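Local coordinates for cleavage and polyadenylation specificity factor 100 KD subunit (Methanosarcina mazei, PDB 2XR1), which probably terminates transcription by cutting and degrading nascent RNA as a dimeric two-zinc nuclease with metallo-beta-lactamase and beta-CASP domains, at residues T187-C192 with R197-L202; T353-Y358 with T605-E610; A381-A386 with V537-D542; S584-L589 with C613-S618; S618-Y621 with E627-A630. All coordinates share one frame; numbering follows the deposited sequence.

Interaction 1 of 5, residues T187-C192 with R197-L202; sequences TALGGC and RSCFLL
Thr187 and Leu201 face each other as an antiparallel hydrogen-bonded pair, each backbone acting as both donor and acceptor. Leu201 N donates to Thr187 O at 2.8 Å, and Thr187 N donates back to Leu201 O at 2.9 Å. Further along, Leu189 N donates to Cys199 O over 2.9 Å. A further bond, from Cys199 N to Gly190 O at 3.1 Å, is weak.

Between the firm rungs, Ala188 and Phe200 make a non-hydrogen-bonded pair. With CG anti to its carbonyl carbon (chi1 -68°), the Phe200 ring is carried back alongside 187-192, and its far end comes nearer that segment than its root does. CE1 of Phe200 lies 4.0 Å from Ala188 CB and 3.5 Å from Cys192 SG, a sulfur-aromatic contact in which the sulfur stands obliquely to the ring.

The two segments form the hairpin of strands 185-190 and 199-203 in the metallo-beta-lactamase fold, set in a mixed sheet between strands 636-638 and 208-211. Leu189 CD1 packs on Cys199 SG at 3.9 Å, and Leu189 and Leu201 both touch Leu210 of strand 208-211. Thr187 OG1 is hydrogen-bonded to Thr636 OG1.

At the turn, Glu194 accepts from Gly191 N and forms a salt bridge with Arg197 NE, while Arg197 NH1 bonds Thr224 O. The hairpin end adjoins the metal site: Gly191 shares a backbone hydrogen bond with the zinc ligand His607, and the nearest atom of the Ser198 side chain is about 5 Å from a zinc ion.

Interaction 2 of 5, residues T353-Y358 with T605-E610; sequences TGDYKY and TEHGDE. With ZN (zinc ion), chain F; ZN (zinc ion), chain E.
The carboxylate of Asp355 and the imidazole of His607 meet at about a right angle, their planes 75° apart, and a zinc ion lies in the angle between them. OD2 of Asp355 binds the zinc ion of chain F at 2.1 Å, and NE2 of His607 binds the same ion at 2.2 Å. That carboxylate oxygen also bridges to the second zinc ion, chain E, at 2.3 Å.

The other oxygen, Asp355 OD1, stands over one face of the imidazole, offset toward its rim, and comes 3.1 Å from His607 NE2. There is no hydrogen for this pair to share; the closeness probably follows from OD2 of the same carboxylate and NE2 sharing the chain F zinc ion.

CG of His607 is anti to its backbone N (chi1 -163°), sending the ring toward Asp355. Its rotation is fixed from both nitrogens: NE2 is on the metal, while ND1 is hydrogen-bonded to Thr382 OG1, a second-shell group.

Asp249 and His250 complete the chain F site, and His245, His247 and His332 the chain E site. An aspartate oxygen shared by two zinc ions held by histidines and aspartates is the dinuclear centre of metallo-beta-lactamase nucleases, the ions required for cleavage.

Interaction 3 of 5, residues A381-A386 with V537-D542; sequences ATYGNA and VGYQAD
The phenolic oxygen of Tyr383 is gripped from several directions. Across the contact Tyr539 N donates to Tyr383 OH over 3.2 Å, in a somewhat bent bond (N-H...O 139°). Asp578 OD1 is hydrogen-bonded to the same oxygen, and Ser581 OG adds a weak bond. The phenol tip is thereby held against the backbone of 537-542, with Tyr539 CB 3.5 Å from Tyr383 OH.

The ring of Tyr539 turns back toward the other segment, its CG set between the backbone N and the carbonyl carbon (chi1 81°). Thr382 CG2 lies over the centre of one face, 3.7 Å from the centroid of the Tyr539 ring and only 11° off the normal, which makes a well-centred CH-pi contact. The two tyrosine rings meet obliquely, with their centroids 6.0 Å apart and CE1 of Tyr383 4.0 Å from Tyr539 CD1.

Thr382 and Tyr383 are the central residues of a type I beta turn from Ala381 to Gly384, following strand 376-380 of the metallo-beta-lactamase domain. The partner loop follows strand 533-536 of the beta-CASP domain, so the contact bridges the two domains beside the cleft where nucleases of this family hold the catalytic metals.

The other branch of Thr382 serves the metal site, its OG1 being hydrogen-bonded to Glu380 OE1 and to ND1 of the zinc ligand His607. On the beta-CASP side, Gln540 NE2 bonds Gly538 O at 3.1 Å, while Tyr539 O is hydrogen-bonded to Arg423 NH2. The nearest atom of the Tyr539 side chain is about 5 Å from a zinc ion.

Interaction 4 of 5, residues S584-L589 with C613-S618; sequences SDRRQL and CVDLAS
Arg586 leans across to helix 610-624 and meets Asp615 through a single nitrogen. CG of the arginine is anti to its backbone N (chi1 160°), and a bend at chi2 (79°) swings the remaining chain over to the neighbouring helix. NH1 of Arg586 then donates to Asp615 OD1 at 3.2 Å as part of a salt bridge. The guanidinium and carboxylate planes stand 81° apart, and the nitrogen arrives from above the carboxylate plane rather than within it, which excludes a flat two-pronged pairing.

Beside the salt bridge, the leucines cross at about a right angle. CD1 of Leu616 touches Leu589 CB at 4.1 Å, and Leu616 CD2 is equally close, 4.1 Å, to Leu589 CD1.

The first turn of helix 586-594 is fixed by a capping box. Asp585 OD1 accepts from Gln588 N at 2.8 Å, while Asp585 N donates to Gln588 OE1 at 3.0 Å, so the helix start that carries Arg586 is held by its own side chains.

Both charged groups have further partners: Arg586 NH1 also bonds Gly384 O, its NH2 bonds Ser619 OG, and Asp615 OD2 accepts from Ala386 N. With one oblique bond between them, the ions probably owe their placing as much to the loop 381-386 as to each other; the salt bridge joins two helices of the C-terminal metallo-beta-lactamase region, and the bonds to Gly384 O and Ala386 N tie the loop to both.

Interaction 5 of 5, residues S618-Y621 with E627-A630; sequences SSVY and ETRA
Ser618 barely reaches the strand, its backbone N lying 4.5 Å from Thr628 OG1. Its own hydroxyl turns back along the helix to Val614 O. Thr628 OG1 is hydrogen-bonded to the carbonyl oxygen of Ala617, which ties the strand to the preceding helical residue.

Val620 points toward the strand. With CG1 anti to the backbone N (chi1 175°), that methyl meets Thr628 CG2 at 3.3 Å, and the two side chains cross at about a right angle. Met590 of helix 586-594 also touches Val620.

Tyr621 makes the broadest approach. Glu627 CA sits over the centre of one ring face, 3.8 Å from the centroid of the Tyr621 ring and 9° off its normal, a CH-pi contact. The glutamate chain then runs alongside the tyrosine in the same direction, with CG 3.6 Å from Tyr621 OH and the carboxylate plane 37° from that of the ring. Nearer the root of the ring, Tyr621 CD2 lies 3.6 Å from Thr628 N.

These pieces are the helix and second strand of the beta-alpha-beta unit 602-606, 610-624, 627-630, whose final strand is outermost in its sheet within this chain. Across the two segments the contact is made by methyl groups and by a ring face against the Glu627 backbone and aliphatic chain, without a polar bond. The glutamate's charge is directed instead to Arg602 in a salt bridge, which leaves its aliphatic part to pack on the tyrosine at the exposed margin of the domain.

Interactions 1 and 2 are buried and adjoin at the metal site, but one is a backbone ladder and the other metal coordination. Interaction 3 is partly buried, joins two domains rather than parts of one, and depends on tyrosines; its Thr382 is hydrogen-bonded to His607 of interaction 2 and probably helps orient it. Interactions 4 and 5 lie farther from the chain's centre, share Ser618 and use the same helix 610-624, one against a helix by salt bridge and leucines, the other against an edge strand by apolar and ring-face packing at a more exposed margin. Gly384 and Ala386 bind interaction 3 to 4, and strands 602-606 and 627-630 bring interactions 2 and 5 into one sheet.

Interaction 1 of 5, residues T187-C192 with R197-L202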
# COMPACT_ATOMS: atom_id res chain seq x y z
N THR B 187 -6.21 1.38 1.82
CA THR B 187 -5.24 2.18 1.06
C THR B 187 -6.02 3.25 0.34
O THR B 187 -7.10 2.98 -0.15
CB THR B 187 -4.46 1.35 0.00
OG1 THR B 187 -3.79 0.25 0.61
CG2 THR B 187 -3.39 2.21 -0.70
N ALA B 188 -5.49 4.47 0.30
CA ALA B 188 -6.16 5.60 -0.38
C ALA B 188 -5.54 5.79 -1.76
O ALA B 188 -4.31 5.86 -1.89
CB ALA B 188 -6.05 6.89 0.45
N LEU B 189 -6.38 5.89 -2.78
CA LEU B 189 -5.87 6.10 -4.10
C LEU B 189 -6.30 7.43 -4.73
O LEU B 189 -5.93 7.73 -5.86
CB LEU B 189 -6.31 4.97 -4.98
CG LEU B 189 -5.85 3.60 -4.51
CD1 LEU B 189 -6.60 2.53 -5.31
CD2 LEU B 189 -4.35 3.42 -4.67
N GLY B 190 -7.09 8.20 -4.00
CA GLY B 190 -7.49 9.54 -4.38
C GLY B 190 -8.60 9.97 -3.46
O GLY B 190 -9.28 9.13 -2.93
N GLY B 191 -8.81 11.26 -3.28
CA GLY B 191 -9.89 11.75 -2.44
C GLY B 191 -9.45 12.13 -1.03
O GLY B 191 -10.29 12.28 -0.13
N CYS B 192 -8.14 12.31 -0.85
CA CYS B 192 -7.58 12.59 0.45
C CYS B 192 -6.89 13.93 0.44
O CYS B 192 -6.04 14.21 -0.41
CB CYS B 192 -6.66 11.44 0.90
SG CYS B 192 -7.64 9.88 1.21
N ARG B 197 -11.75 12.74 -7.20
CA ARG B 197 -11.17 11.44 -7.49
C ARG B 197 -11.07 10.49 -6.30
O ARG B 197 -10.07 9.81 -6.14
CB ARG B 197 -9.84 11.57 -8.22
CG ARG B 197 -8.80 12.41 -7.51
CD ARG B 197 -7.38 12.19 -8.06
NE ARG B 197 -6.42 12.82 -7.19
CZ ARG B 197 -5.12 12.87 -7.41
NH1 ARG B 197 -4.60 12.30 -8.48
NH2 ARG B 197 -4.35 13.52 -6.53
N SER B 198 -12.13 10.46 -5.50
CA SER B 198 -12.32 9.50 -4.47
C SER B 198 -12.13 8.12 -5.04
O SER B 198 -12.64 7.80 -6.15
CB SER B 198 -13.73 9.60 -3.91
OG SER B 198 -13.92 10.72 -3.02
N CYS B 199 -11.42 7.30 -4.27
CA CYS B 199 -11.10 5.93 -4.66
C CYS B 199 -10.30 5.29 -3.50
O CYS B 199 -9.25 5.82 -3.13
CB CYS B 199 -10.27 5.92 -5.94
SG CYS B 199 -9.92 4.26 -6.55
N PHE B 200 -10.82 4.22 -2.91
CA PHE B 200 -10.23 3.64 -1.71
C PHE B 200 -10.16 2.13 -1.88
O PHE B 200 -11.00 1.49 -2.52
CB PHE B 200 -11.08 4.00 -0.48
CG PHE B 200 -11.03 5.44 -0.14
CD1 PHE B 200 -10.04 5.93 0.75
CD2 PHE B 200 -11.90 6.32 -0.72
CE1 PHE B 200 -9.96 7.27 1.05
CE2 PHE B 200 -11.80 7.71 -0.42
CZ PHE B 200 -10.84 8.18 0.47
N LEU B 201 -9.16 1.52 -1.28
CA LEU B 201 -9.08 0.05 -1.35
C LEU B 201 -9.23 -0.48 0.05
O LEU B 201 -8.49 -0.08 0.89
CB LEU B 201 -7.76 -0.39 -1.93
CG LEU B 201 -7.72 -1.88 -2.25
CD1 LEU B 201 -8.54 -2.14 -3.48
CD2 LEU B 201 -6.19 -2.39 -2.34
N LEU B 202 -10.22 -1.33 0.29
CA LEU B 202 -10.37 -2.05 1.56
C LEU B 202 -9.89 -3.44 1.27
O LEU B 202 -10.30 -4.03 0.30
CB LEU B 202 -11.83 -2.07 1.98
CG LEU B 202 -12.31 -3.00 3.09
CD1 LEU B 202 -11.68 -2.70 4.45
CD2 LEU B 202 -13.85 -2.87 3.12

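Interaction 2 of 5, residues T353-Y358 with T605-E610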
# COMPACT_ATOMS: atom_id res chain seq x y z
N THR B 353 -18.54 6.46 4.71
CA THR B 353 -19.76 7.27 4.68
C THR B 353 -20.10 7.69 3.30
O THR B 353 -21.27 7.92 3.01
CB THR B 353 -19.66 8.57 5.54
OG1 THR B 353 -18.61 9.36 5.02
CG2 THR B 353 -19.37 8.27 7.02
N GLY B 354 -19.12 7.80 2.42
CA GLY B 354 -19.34 8.53 1.14
C GLY B 354 -19.69 9.96 1.54
O GLY B 354 -19.32 10.42 2.63
N ASP B 355 -20.40 10.67 0.65
CA ASP B 355 -20.90 11.99 0.92
C ASP B 355 -22.24 11.80 1.67
O ASP B 355 -23.01 10.90 1.32
CB ASP B 355 -21.08 12.77 -0.37
CG ASP B 355 -19.74 13.09 -1.11
OD1 ASP B 355 -18.69 12.75 -0.49
OD2 ASP B 355 -19.75 13.66 -2.26
N TYR B 356 -22.50 12.58 2.72
CA TYR B 356 -23.70 12.43 3.47
C TYR B 356 -24.19 13.71 4.08
O TYR B 356 -23.41 14.65 4.23
CB TYR B 356 -23.50 11.43 4.59
CG TYR B 356 -22.53 11.80 5.67
CD1 TYR B 356 -21.17 11.49 5.55
CD2 TYR B 356 -22.97 12.38 6.86
CE1 TYR B 356 -20.28 11.80 6.57
CE2 TYR B 356 -22.12 12.68 7.90
CZ TYR B 356 -20.76 12.40 7.75
OH TYR B 356 -19.90 12.68 8.78
N LYS B 357 -25.47 13.73 4.47
CA LYS B 357 -26.04 14.84 5.20
C LYS B 357 -26.87 14.36 6.38
O LYS B 357 -27.96 13.81 6.23
CB LYS B 357 -26.91 15.71 4.29
CG LYS B 357 -27.38 16.99 4.97
CD LYS B 357 -27.50 18.18 3.99
CE LYS B 357 -28.04 19.48 4.62
NZ LYS B 357 -27.02 20.26 5.38
N TYR B 358 -26.35 14.65 7.58
CA TYR B 358 -27.00 14.28 8.82
C TYR B 358 -28.04 15.27 9.20
O TYR B 358 -27.89 15.95 10.17
CB TYR B 358 -25.94 14.17 9.93
CG TYR B 358 -26.41 13.50 11.20
CD1 TYR B 358 -27.20 12.37 11.16
CD2 TYR B 358 -26.01 13.98 12.44
CE1 TYR B 358 -27.63 11.77 12.31
CE2 TYR B 358 -26.41 13.37 13.60
CZ TYR B 358 -27.23 12.26 13.52
OH TYR B 358 -27.65 11.61 14.63
N THR B 605 -10.55 10.85 7.99
CA THR B 605 -11.27 11.85 7.23
C THR B 605 -10.73 12.00 5.80
O THR B 605 -9.60 11.74 5.55
CB THR B 605 -11.28 13.18 7.98
OG1 THR B 605 -9.93 13.62 8.18
CG2 THR B 605 -11.95 13.03 9.31
N GLU B 606 -11.56 12.43 4.90
CA GLU B 606 -11.28 12.51 3.50
C GLU B 606 -12.28 13.45 2.84
O GLU B 606 -13.13 14.00 3.51
CB GLU B 606 -11.32 11.12 2.84
CG GLU B 606 -12.49 10.24 3.20
CD GLU B 606 -13.66 10.23 2.18
OE1 GLU B 606 -13.48 10.39 0.94
OE2 GLU B 606 -14.82 9.99 2.65
N HIS B 607 -12.14 13.67 1.53
CA HIS B 607 -13.12 14.48 0.77
C HIS B 607 -13.32 15.86 1.41
O HIS B 607 -14.40 16.22 1.84
CB HIS B 607 -14.41 13.73 0.68
CG HIS B 607 -15.34 14.22 -0.37
ND1 HIS B 607 -16.07 15.37 -0.23
CD2 HIS B 607 -15.74 13.66 -1.54
CE1 HIS B 607 -16.85 15.52 -1.28
NE2 HIS B 607 -16.67 14.50 -2.09
N GLY B 608 -12.22 16.61 1.45
CA GLY B 608 -12.24 18.00 1.84
C GLY B 608 -10.94 18.60 1.40
O GLY B 608 -10.02 17.87 1.05
N ASP B 609 -10.82 19.92 1.39
CA ASP B 609 -9.51 20.48 1.14
C ASP B 609 -8.63 20.17 2.35
O ASP B 609 -9.15 19.79 3.40
CB ASP B 609 -9.58 21.95 0.77
CG ASP B 609 -10.16 22.84 1.88
OD1 ASP B 609 -9.84 22.65 3.10
OD2 ASP B 609 -10.91 23.79 1.51
N GLU B 610 -7.32 20.26 2.21
CA GLU B 610 -6.40 19.80 3.25
C GLU B 610 -6.77 20.27 4.64
O GLU B 610 -6.95 19.44 5.52
CB GLU B 610 -4.96 20.23 2.96
CG GLU B 610 -3.97 19.55 3.88
CD GLU B 610 -2.54 19.86 3.53
OE1 GLU B 610 -2.29 20.88 2.81
OE2 GLU B 610 -1.68 19.08 4.01
ZN ZN F . -18.15 14.00 -3.59
ZN ZN E . -21.36 13.89 -3.93

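Interaction 3 of 5, residues A381-A386 with V537-D542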
# COMPACT_ATOMS: atom_id res chain seq x y z
N ALA B 381 -15.34 15.09 4.78
CA ALA B 381 -15.00 16.28 5.56
C ALA B 381 -15.17 17.60 4.78
O ALA B 381 -14.44 18.52 5.02
CB ALA B 381 -13.56 16.14 6.11
N THR B 382 -16.14 17.69 3.87
CA THR B 382 -16.24 18.81 2.91
C THR B 382 -16.43 20.12 3.62
O THR B 382 -15.76 21.09 3.31
CB THR B 382 -17.39 18.67 1.94
OG1 THR B 382 -17.37 17.36 1.39
CG2 THR B 382 -17.28 19.68 0.80
N TYR B 383 -17.32 20.13 4.60
CA TYR B 383 -17.47 21.29 5.46
C TYR B 383 -16.77 21.07 6.80
O TYR B 383 -17.25 21.47 7.88
CB TYR B 383 -18.96 21.60 5.63
CG TYR B 383 -19.60 22.19 4.38
CD1 TYR B 383 -19.85 21.41 3.28
CD2 TYR B 383 -19.93 23.51 4.31
CE1 TYR B 383 -20.41 21.93 2.15
CE2 TYR B 383 -20.50 24.04 3.19
CZ TYR B 383 -20.74 23.24 2.10
OH TYR B 383 -21.32 23.79 1.00
N GLY B 384 -15.59 20.50 6.75
CA GLY B 384 -14.94 20.05 7.95
C GLY B 384 -14.22 21.13 8.72
O GLY B 384 -13.82 20.92 9.85
N ASN B 385 -14.02 22.29 8.09
CA ASN B 385 -13.37 23.40 8.74
C ASN B 385 -14.12 23.91 9.98
O ASN B 385 -15.34 23.96 10.00
CB ASN B 385 -13.22 24.53 7.73
CG ASN B 385 -11.88 24.48 6.99
OD1 ASN B 385 -10.82 24.69 7.61
ND2 ASN B 385 -11.92 24.24 5.69
N ALA B 386 -13.39 24.32 11.01
CA ALA B 386 -14.00 24.89 12.24
C ALA B 386 -15.11 25.89 11.91
O ALA B 386 -16.07 26.03 12.64
CB ALA B 386 -12.91 25.54 13.12
N VAL B 537 -25.10 28.08 -4.83
CA VAL B 537 -25.97 27.39 -3.89
C VAL B 537 -25.25 26.30 -3.12
O VAL B 537 -25.85 25.66 -2.27
CB VAL B 537 -27.16 26.76 -4.57
CG1 VAL B 537 -28.00 27.83 -5.29
CG2 VAL B 537 -26.70 25.72 -5.50
N GLY B 538 -23.98 26.10 -3.40
CA GLY B 538 -23.18 25.16 -2.65
C GLY B 538 -21.70 25.49 -2.78
O GLY B 538 -21.34 26.31 -3.63
N TYR B 539 -20.84 24.80 -2.03
CA TYR B 539 -19.39 25.05 -2.14
C TYR B 539 -18.89 24.87 -3.58
O TYR B 539 -19.46 24.10 -4.36
CB TYR B 539 -18.57 24.15 -1.20
CG TYR B 539 -18.35 22.76 -1.75
CD1 TYR B 539 -19.36 21.82 -1.72
CD2 TYR B 539 -17.15 22.40 -2.30
CE1 TYR B 539 -19.19 20.56 -2.25
CE2 TYR B 539 -16.93 21.11 -2.83
CZ TYR B 539 -17.97 20.20 -2.81
OH TYR B 539 -17.78 18.92 -3.33
N GLN B 540 -17.82 25.59 -3.88
CA GLN B 540 -17.09 25.50 -5.14
C GLN B 540 -15.67 25.09 -4.76
O GLN B 540 -15.05 25.73 -3.94
CB GLN B 540 -17.04 26.85 -5.82
CG GLN B 540 -18.37 27.59 -5.90
CD GLN B 540 -19.26 27.02 -6.96
OE1 GLN B 540 -18.85 26.83 -8.09
NE2 GLN B 540 -20.49 26.71 -6.58
N ALA B 541 -15.17 24.00 -5.34
CA ALA B 541 -13.90 23.43 -4.94
C ALA B 541 -12.73 24.26 -5.46
O ALA B 541 -12.88 24.99 -6.43
CB ALA B 541 -13.79 22.03 -5.45
N ASP B 542 -11.57 24.12 -4.80
CA ASP B 542 -10.31 24.63 -5.30
C ASP B 542 -10.14 24.37 -6.79
O ASP B 542 -10.41 23.26 -7.26
CB ASP B 542 -9.15 23.92 -4.60
CG ASP B 542 -8.96 24.34 -3.13
OD1 ASP B 542 -9.61 25.32 -2.67
OD2 ASP B 542 -8.14 23.68 -2.45

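Interaction 4 of 5, residues S584-L589 with C613-S618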
# COMPACT_ATOMS: atom_id res chain seq x y z
N SER B 584 -23.41 17.58 5.02
CA SER B 584 -23.41 17.94 6.40
C SER B 584 -22.49 19.11 6.60
O SER B 584 -21.37 19.07 6.14
CB SER B 584 -22.88 16.77 7.23
OG SER B 584 -23.81 15.74 7.27
N ASP B 585 -22.93 20.14 7.30
CA ASP B 585 -22.03 21.24 7.65
C ASP B 585 -21.12 20.79 8.81
O ASP B 585 -21.13 19.61 9.19
CB ASP B 585 -22.82 22.51 7.98
CG ASP B 585 -23.49 22.51 9.37
OD1 ASP B 585 -23.46 21.46 10.07
OD2 ASP B 585 -24.05 23.58 9.78
N ARG B 586 -20.33 21.71 9.35
CA ARG B 586 -19.37 21.34 10.39
C ARG B 586 -20.08 20.75 11.60
O ARG B 586 -19.71 19.70 12.06
CB ARG B 586 -18.51 22.55 10.78
CG ARG B 586 -17.84 22.44 12.11
CD ARG B 586 -16.58 21.57 12.09
NE ARG B 586 -15.92 21.73 13.36
CZ ARG B 586 -14.63 21.51 13.62
NH1 ARG B 586 -13.78 21.11 12.69
NH2 ARG B 586 -14.20 21.74 14.85
N ARG B 587 -21.12 21.41 12.09
CA ARG B 587 -21.91 20.90 13.20
C ARG B 587 -22.41 19.47 12.92
O ARG B 587 -22.30 18.56 13.72
CB ARG B 587 -23.10 21.81 13.48
CG ARG B 587 -23.64 21.65 14.91
CD ARG B 587 -25.00 22.35 15.10
NE ARG B 587 -26.10 21.45 14.73
CZ ARG B 587 -26.83 21.54 13.60
NH1 ARG B 587 -26.61 22.52 12.70
NH2 ARG B 587 -27.80 20.66 13.36
N GLN B 588 -22.93 19.26 11.73
CA GLN B 588 -23.56 18.00 11.39
C GLN B 588 -22.55 16.87 11.27
O GLN B 588 -22.87 15.73 11.61
CB GLN B 588 -24.39 18.16 10.12
CG GLN B 588 -25.69 18.88 10.44
CD GLN B 588 -26.30 19.62 9.26
OE1 GLN B 588 -25.74 19.61 8.14
NE2 GLN B 588 -27.44 20.28 9.50
N LEU B 589 -21.36 17.19 10.77
CA LEU B 589 -20.29 16.20 10.71
C LEU B 589 -19.98 15.73 12.13
O LEU B 589 -19.88 14.53 12.41
CB LEU B 589 -19.05 16.79 10.06
CG LEU B 589 -19.24 17.03 8.54
CD1 LEU B 589 -18.17 17.93 7.90
CD2 LEU B 589 -19.29 15.69 7.85
N CYS B 613 -9.86 18.52 6.20
CA CYS B 613 -9.74 17.14 6.71
C CYS B 613 -9.01 17.12 8.02
O CYS B 613 -9.41 16.45 8.93
CB CYS B 613 -9.01 16.24 5.71
SG CYS B 613 -9.92 15.97 4.10
N VAL B 614 -7.94 17.88 8.10
CA VAL B 614 -7.11 17.92 9.29
C VAL B 614 -7.82 18.60 10.48
O VAL B 614 -7.70 18.16 11.63
CB VAL B 614 -5.72 18.60 8.94
CG1 VAL B 614 -4.88 18.89 10.18
CG2 VAL B 614 -4.95 17.72 7.89
N ASP B 615 -8.57 19.65 10.18
CA ASP B 615 -9.34 20.35 11.22
C ASP B 615 -10.42 19.45 11.80
O ASP B 615 -10.56 19.32 13.01
CB ASP B 615 -10.02 21.59 10.62
CG ASP B 615 -10.44 22.62 11.67
OD1 ASP B 615 -10.84 22.26 12.84
OD2 ASP B 615 -10.36 23.84 11.30
N LEU B 616 -11.20 18.83 10.94
CA LEU B 616 -12.21 17.94 11.41
C LEU B 616 -11.61 16.78 12.21
O LEU B 616 -12.12 16.42 13.27
CB LEU B 616 -13.06 17.43 10.23
CG LEU B 616 -14.23 16.56 10.65
CD1 LEU B 616 -15.23 17.37 11.46
CD2 LEU B 616 -14.90 15.92 9.45
N ALA B 617 -10.53 16.18 11.72
CA ALA B 617 -9.95 15.04 12.42
C ALA B 617 -9.60 15.42 13.85
O ALA B 617 -10.10 14.80 14.78
CB ALA B 617 -8.75 14.48 11.71
N SER B 618 -8.77 16.45 14.03
CA SER B 618 -8.29 16.82 15.36
C SER B 618 -9.42 17.33 16.21
O SER B 618 -9.39 17.14 17.41
CB SER B 618 -7.13 17.82 15.33
OG SER B 618 -7.46 18.98 14.65

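Interaction 5 of 5, residues S618-Y621 with E627-A630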
# COMPACT_ATOMS: atom_id res chain seq x y z
N SER B 618 -8.77 16.45 14.03
CA SER B 618 -8.29 16.82 15.36
C SER B 618 -9.42 17.33 16.21
O SER B 618 -9.39 17.14 17.41
CB SER B 618 -7.13 17.82 15.33
OG SER B 618 -7.46 18.98 14.65
N SER B 619 -10.44 17.93 15.60
CA SER B 619 -11.62 18.29 16.38
C SER B 619 -12.29 17.07 17.01
O SER B 619 -12.63 17.11 18.20
CB SER B 619 -12.57 19.13 15.57
OG SER B 619 -11.94 20.37 15.34
N VAL B 620 -12.44 15.98 16.24
CA VAL B 620 -13.07 14.79 16.75
C VAL B 620 -12.22 14.13 17.83
O VAL B 620 -12.74 13.71 18.87
CB VAL B 620 -13.38 13.75 15.64
CG1 VAL B 620 -13.91 12.48 16.26
CG2 VAL B 620 -14.38 14.28 14.68
N TYR B 621 -10.91 14.10 17.66
CA TYR B 621 -10.04 13.59 18.76
C TYR B 621 -10.24 14.41 20.00
O TYR B 621 -10.36 13.84 21.06
CB TYR B 621 -8.57 13.70 18.39
CG TYR B 621 -7.64 12.57 18.80
CD1 TYR B 621 -7.73 11.97 20.05
CD2 TYR B 621 -6.62 12.15 17.93
CE1 TYR B 621 -6.85 10.93 20.42
CE2 TYR B 621 -5.72 11.12 18.27
CZ TYR B 621 -5.84 10.51 19.53
OH TYR B 621 -4.97 9.51 19.90
N GLU B 627 -9.89 8.43 18.64
CA GLU B 627 -8.67 8.61 17.83
C GLU B 627 -8.98 8.83 16.35
O GLU B 627 -9.52 7.93 15.66
CB GLU B 627 -7.79 7.40 17.96
CG GLU B 627 -6.45 7.55 17.30
CD GLU B 627 -5.57 6.33 17.51
OE1 GLU B 627 -5.14 6.09 18.67
OE2 GLU B 627 -5.35 5.60 16.51
N THR B 628 -8.64 10.00 15.83
CA THR B 628 -8.94 10.27 14.42
C THR B 628 -7.85 11.07 13.70
O THR B 628 -7.19 11.90 14.29
CB THR B 628 -10.34 10.90 14.23
OG1 THR B 628 -10.21 12.23 13.74
CG2 THR B 628 -11.17 10.87 15.52
N ARG B 629 -7.71 10.82 12.41
CA ARG B 629 -6.63 11.34 11.61
C ARG B 629 -6.99 11.42 10.12
O ARG B 629 -7.70 10.55 9.61
CB ARG B 629 -5.44 10.41 11.77
CG ARG B 629 -4.36 10.60 10.72
CD ARG B 629 -2.96 10.09 11.20
NE ARG B 629 -2.88 8.62 11.32
CZ ARG B 629 -2.86 7.76 10.29
NH1 ARG B 629 -2.93 8.18 9.02
NH2 ARG B 629 -2.76 6.45 10.55
N ALA B 630 -6.45 12.44 9.42
CA ALA B 630 -6.73 12.64 7.99
C ALA B 630 -5.91 11.70 7.14
O ALA B 630 -4.70 11.52 7.38
CB ALA B 630 -6.46 14.04 7.59